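Local structure of BH0493 protein (Bacillus halodurans C-125, 2QEE) at residues Ala281-Val286 and Val312-Lys317; Met342-Leu347 and Ala376-Asp381. The protein binds zinc and is probably a metal-dependent hydrolase of the amidohydrolase superfamily, of unknown substrate. All coordinates share one frame; numbering follows the deposited sequence.

Contact 1 (Ala281-Val286 and Val312-Lys317)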
loop_
_atom_site.group_PDB
_atom_site.type_symbol
_atom_site.label_atom_id
_atom_site.label_comp_id
_atom_site.label_asym_id
_atom_site.label_seq_id
_atom_site.Cartn_x
_atom_site.Cartn_y
_atom_site.Cartn_z
ATOM N N ALA C 281 9.089 5.401 8.911
ATOM C CA ALA C 281 10.488 5.576 9.379
ATOM C C ALA C 281 11.428 5.351 8.189
ATOM O O ALA C 281 11.096 4.630 7.201
ATOM C CB ALA C 281 10.856 4.519 10.550
ATOM N N SER C 282 12.651 5.897 8.291
ATOM C CA SER C 282 13.745 5.479 7.394
ATOM C C SER C 282 14.174 4.054 7.776
ATOM O O SER C 282 14.179 3.717 8.948
ATOM C CB SER C 282 14.985 6.377 7.572
ATOM O OG SER C 282 16.026 5.887 6.720
ATOM N N MET C 283 14.584 3.272 6.775
ATOM C CA MET C 283 15.139 1.939 7.068
ATOM C C MET C 283 16.646 2.034 7.363
ATOM O O MET C 283 17.233 1.050 7.776
ATOM C CB MET C 283 14.907 0.932 5.930
ATOM C CG MET C 283 13.399 0.767 5.551
ATOM S SD MET C 283 12.413 0.159 6.948
ATOM C CE MET C 283 13.204 -1.434 7.202
ATOM N N ASP C 284 17.247 3.216 7.189
ATOM C CA ASP C 284 18.711 3.307 7.288
ATOM C C ASP C 284 19.290 2.801 8.613
ATOM O O ASP C 284 20.358 2.117 8.622
ATOM C CB ASP C 284 19.153 4.765 7.059
ATOM C CG ASP C 284 19.022 5.226 5.600
ATOM O OD1 ASP C 284 18.523 4.458 4.745
ATOM O OD2 ASP C 284 19.400 6.396 5.323
ATOM N N GLY C 285 18.654 3.160 9.728
ATOM C CA GLY C 285 19.242 2.836 11.053
ATOM C C GLY C 285 19.192 1.345 11.257
ATOM O O GLY C 285 20.107 0.746 11.871
ATOM N N VAL C 286 18.063 0.754 10.859
ATOM C CA VAL C 286 17.871 -0.710 11.020
ATOM C C VAL C 286 18.872 -1.450 10.134
ATOM O O VAL C 286 19.512 -2.417 10.580
ATOM C CB VAL C 286 16.431 -1.184 10.667
ATOM C CG1 VAL C 286 16.317 -2.690 10.925
ATOM C CG2 VAL C 286 15.375 -0.357 11.474
ATOM N N VAL C 312 10.132 -6.420 4.870
ATOM C CA VAL C 312 10.292 -7.799 4.330
ATOM C C VAL C 312 11.519 -7.889 3.475
ATOM O O VAL C 312 12.339 -8.857 3.635
ATOM C CB VAL C 312 9.081 -8.181 3.485
ATOM C CG1 VAL C 312 9.280 -9.580 2.873
ATOM C CG2 VAL C 312 7.856 -8.125 4.382
ATOM N N VAL C 313 11.765 -6.889 2.608
ATOM C CA VAL C 313 12.955 -7.022 1.753
ATOM C C VAL C 313 14.220 -6.963 2.617
ATOM O O VAL C 313 15.209 -7.671 2.352
ATOM C CB VAL C 313 13.030 -5.913 0.659
ATOM C CG1 VAL C 313 14.274 -6.137 -0.249
ATOM C CG2 VAL C 313 11.746 -5.925 -0.213
ATOM N N LEU C 314 14.196 -6.165 3.670
ATOM C CA LEU C 314 15.390 -6.075 4.528
ATOM C C LEU C 314 15.659 -7.440 5.212
ATOM O O LEU C 314 16.826 -7.839 5.374
ATOM C CB LEU C 314 15.172 -4.979 5.565
ATOM C CG LEU C 314 16.481 -4.569 6.293
ATOM C CD1 LEU C 314 17.616 -4.137 5.349
ATOM C CD2 LEU C 314 16.137 -3.442 7.270
ATOM N N ALA C 315 14.592 -8.118 5.633
ATOM C CA ALA C 315 14.704 -9.513 6.192
ATOM C C ALA C 315 15.351 -10.459 5.143
ATOM O O ALA C 315 16.130 -11.389 5.481
ATOM C CB ALA C 315 13.357 -10.055 6.602
ATOM N N ARG C 316 15.005 -10.278 3.876
ATOM C CA ARG C 316 15.706 -11.075 2.841
ATOM C C ARG C 316 17.213 -10.836 2.853
ATOM O O ARG C 316 17.957 -11.704 2.431
ATOM C CB ARG C 316 15.232 -10.755 1.434
ATOM C CG ARG C 316 13.774 -11.185 1.160
ATOM C CD ARG C 316 13.412 -10.923 -0.326
ATOM N NE ARG C 316 14.321 -11.557 -1.313
ATOM C CZ ARG C 316 14.185 -12.820 -1.722
ATOM N NH1 ARG C 316 13.211 -13.600 -1.243
ATOM N NH2 ARG C 316 15.065 -13.322 -2.581
ATOM N N LYS C 317 17.645 -9.655 3.285
ATOM C CA LYS C 317 19.104 -9.329 3.229
ATOM C C LYS C 317 19.874 -9.835 4.436
ATOM O O LYS C 317 21.065 -10.110 4.333
ATOM C CB LYS C 317 19.353 -7.831 3.177
ATOM C CG LYS C 317 18.591 -7.075 2.083
ATOM C CD LYS C 317 19.029 -7.579 0.725
ATOM C CE LYS C 317 17.932 -8.405 0.010
ATOM N NZ LYS C 317 18.401 -8.775 -1.413
#
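Met-283, Val-286 and Leu-314 meet with no ring, amide or other flat group between them, so there are no faces or edges to speak of and the contact rests on methyl groups. Leu-314 reaches across with CD2, which touches Met-283 CE at 3.6 Å and Val-286 CG1 at 3.7 Å. The two neighbours arrive from directions close to a right angle apart and stay clear of each other, with Met-283 CE 5.0 Å from Val-286 CG1. Met-283 is folded at chi2 (-61°) and chi3 (-62°), a hooked shape that carries CE back past the leucine branch. Val-286 turns CG1 to the leucine, anti to the backbone N (chi1 -177°).

Helices 284-292 and 308-317 follow one another in a beta/alpha succession consistent with the barrel of an amidohydrolase: the first precedes strand 298-302, the second joins it to the parallel strand 321-323. Val-286 also packs on Ile-261 of strand 257-264, and Leu-314 on Phe-277 of the second subunit. All three contact residues are buried. Ahead of the turn into helix 284-292, Ser-282 OG accepts a capping bond from Asp-284 N (3.0 Å), which helps fix the turn from which Met-283 projects.

Contact 2 (Met342-Leu347 and Ala376-Asp381)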
loop_
_atom_site.group_PDB
_atom_site.type_symbol
_atom_site.label_atom_id
_atom_site.label_comp_id
_atom_site.label_asym_id
_atom_site.label_seq_id
_atom_site.Cartn_x
_atom_site.Cartn_y
_atom_site.Cartn_z
ATOM N N MET C 342 2.723 -10.824 1.693
ATOM C CA MET C 342 4.021 -10.275 1.270
ATOM C C MET C 342 5.163 -11.013 1.974
ATOM O O MET C 342 6.134 -11.427 1.346
ATOM C CB MET C 342 4.164 -8.755 1.545
ATOM C CG MET C 342 3.203 -7.890 0.667
ATOM S SD MET C 342 3.620 -6.152 0.893
ATOM C CE MET C 342 3.073 -5.778 2.578
ATOM N N ARG C 343 4.958 -11.232 3.268
ATOM C CA ARG C 343 5.982 -11.904 4.059
ATOM C C ARG C 343 6.202 -13.351 3.562
ATOM O O ARG C 343 7.328 -13.773 3.370
ATOM C CB ARG C 343 5.579 -11.895 5.531
ATOM C CG ARG C 343 5.747 -10.486 6.118
ATOM C CD ARG C 343 5.066 -10.412 7.457
ATOM N NE ARG C 343 5.437 -9.158 8.113
ATOM C CZ ARG C 343 5.168 -8.946 9.411
ATOM N NH1 ARG C 343 4.520 -9.865 10.105
ATOM N NH2 ARG C 343 5.613 -7.838 10.045
ATOM N N MET C 344 5.139 -14.105 3.376
ATOM C CA MET C 344 5.285 -15.497 2.982
ATOM C C MET C 344 5.838 -15.544 1.575
ATOM O O MET C 344 6.615 -16.420 1.261
ATOM C CB MET C 344 3.961 -16.221 3.057
ATOM C CG MET C 344 4.187 -17.798 2.996
ATOM S SD MET C 344 2.752 -18.707 3.540
ATOM C CE MET C 344 2.865 -18.429 5.329
ATOM N N GLU C 345 5.382 -14.653 0.700
ATOM C CA GLU C 345 5.901 -14.711 -0.715
ATOM C C GLU C 345 7.417 -14.502 -0.800
ATOM O O GLU C 345 8.076 -15.126 -1.611
ATOM C CB GLU C 345 5.128 -13.690 -1.627
ATOM C CG GLU C 345 3.663 -14.252 -1.813
ATOM C CD GLU C 345 2.649 -13.271 -2.391
ATOM O OE1 GLU C 345 3.022 -12.150 -2.863
ATOM O OE2 GLU C 345 1.447 -13.695 -2.346
ATOM N N MET C 346 7.983 -13.636 0.071
ATOM C CA MET C 346 9.407 -13.301 -0.002
ATOM C C MET C 346 10.284 -14.000 1.021
ATOM O O MET C 346 11.521 -13.949 0.915
ATOM C CB MET C 346 9.601 -11.779 0.169
ATOM C CG MET C 346 9.416 -11.046 -1.158
ATOM S SD MET C 346 9.703 -9.285 -1.013
ATOM C CE MET C 346 8.068 -8.879 -0.408
ATOM N N LEU C 347 9.644 -14.570 2.034
ATOM C CA LEU C 347 10.415 -15.187 3.151
ATOM C C LEU C 347 10.031 -16.639 3.404
ATOM O O LEU C 347 10.603 -17.289 4.295
ATOM C CB LEU C 347 10.219 -14.396 4.456
ATOM C CG LEU C 347 10.626 -12.902 4.411
ATOM C CD1 LEU C 347 10.252 -12.308 5.770
ATOM C CD2 LEU C 347 12.117 -12.762 4.153
ATOM N N ALA C 376 -4.415 -18.922 8.326
ATOM C CA ALA C 376 -4.855 -20.190 7.718
ATOM C C ALA C 376 -5.217 -19.977 6.213
ATOM O O ALA C 376 -4.768 -20.777 5.359
ATOM C CB ALA C 376 -6.024 -20.784 8.478
ATOM N N GLU C 377 -5.912 -18.891 5.904
ATOM C CA GLU C 377 -6.294 -18.596 4.499
ATOM C C GLU C 377 -5.036 -18.421 3.657
ATOM O O GLU C 377 -4.936 -18.927 2.510
ATOM C CB GLU C 377 -7.132 -17.337 4.432
ATOM C CG GLU C 377 -8.519 -17.445 5.076
ATOM C CD GLU C 377 -9.173 -16.049 5.300
ATOM O OE1 GLU C 377 -10.324 -15.991 5.800
ATOM O OE2 GLU C 377 -8.539 -14.985 5.010
ATOM N N VAL C 378 -4.048 -17.686 4.182
ATOM C CA VAL C 378 -2.808 -17.481 3.430
ATOM C C VAL C 378 -2.089 -18.797 3.180
ATOM O O VAL C 378 -1.702 -19.148 2.041
ATOM C CB VAL C 378 -1.889 -16.463 4.165
ATOM C CG1 VAL C 378 -0.576 -16.344 3.441
ATOM C CG2 VAL C 378 -2.640 -15.077 4.274
ATOM N N LEU C 379 -1.963 -19.603 4.241
ATOM C CA LEU C 379 -1.313 -20.925 4.082
ATOM C C LEU C 379 -2.017 -21.839 3.051
ATOM O O LEU C 379 -1.367 -22.477 2.222
ATOM C CB LEU C 379 -1.264 -21.631 5.465
ATOM C CG LEU C 379 -0.189 -21.085 6.420
ATOM C CD1 LEU C 379 -0.500 -21.720 7.788
ATOM C CD2 LEU C 379 1.231 -21.480 5.906
ATOM N N ILE C 380 -3.333 -21.866 3.101
ATOM C CA ILE C 380 -4.150 -22.685 2.163
ATOM C C ILE C 380 -3.778 -22.275 0.701
ATOM O O ILE C 380 -3.431 -23.125 -0.138
ATOM C CB ILE C 380 -5.683 -22.602 2.458
ATOM C CG1 ILE C 380 -5.986 -23.332 3.769
ATOM C CG2 ILE C 380 -6.437 -23.246 1.313
ATOM C CD1 ILE C 380 -7.356 -22.960 4.458
ATOM N N ASP C 381 -3.786 -20.970 0.435
ATOM C CA ASP C 381 -3.441 -20.490 -0.929
ATOM C C ASP C 381 -2.015 -20.899 -1.319
ATOM O O ASP C 381 -1.772 -21.313 -2.466
ATOM C CB ASP C 381 -3.536 -18.957 -0.966
ATOM C CG ASP C 381 -4.962 -18.473 -1.259
ATOM O OD1 ASP C 381 -5.858 -19.311 -1.643
ATOM O OD2 ASP C 381 -5.205 -17.235 -1.110
#
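Met-344 bridges helices 333-347 and 363-388 by placing its thioether against Val-378 and Leu-379, late in what is consistent with the barrel fold of an amidohydrolase; helix 8-21 covers a further side of helix 363-388, where Val-15 touches Leu-379. The apolar contacts all pass through the end of the methionine. Its CG stands anti to the backbone N (chi1 -165°), the chain runs extended through chi2, and a bend at chi3 (-74°) turns the methyl aside. CE then meets Leu-379 CD2 at 3.5 Å, with the two side chains crossing at about a right angle, while SD lies 4.1 Å from Val-378 CG1 as those two side chains slide past each other. The beta carbon of Leu-379 is directed away from helix 333-347, yet its CD2 branch swings back to the end of the methionine, nearest its methyl CE. An alanine at Met-344 is likely to leave both Val-378 CG1 and Leu-379 CD2 without a partner across the contact and to open a gap between the helices.

Salt bridges and a hydrogen bond surround this apolar centre. Glu-345 OE2 forms a salt bridge with Lys-382, a second link between the same two helices, and Asp-381 OD2 adds a third with Arg-341; Asp-381 OD1 pairs with Arg-8 of helix 8-21. Glu-345 also faces the subunit interface: its OE1 is hydrogen-bonded to the backbone N of Glu-334 of the second subunit. Met-344 SD also lies 3.9 Å from Leu-379 CD2, the same methyl that CE touches.

How the contacts relate
From the N terminus, the chain first brings 281-286 against 312-317, so contact 1 closes a loop containing helix 284-292, strand 298-302 and the start of helix 308-317. After strand 321-323 the chain enters helix 333-347, and contact 2 then closes a second loop with helix 363-388. The two loops run in series, neither enclosing nor crossing the other. Their centres lie 20 Å apart, but helices 308-317 and 333-347 touch directly: Arg-316 NH1 probably hydrogen-bonds to Met-346 O at 2.8 Å, and Val-312 packs on Arg-343 and Met-346. Together they tie four helices into a row, and both contacts adjoin the second subunit.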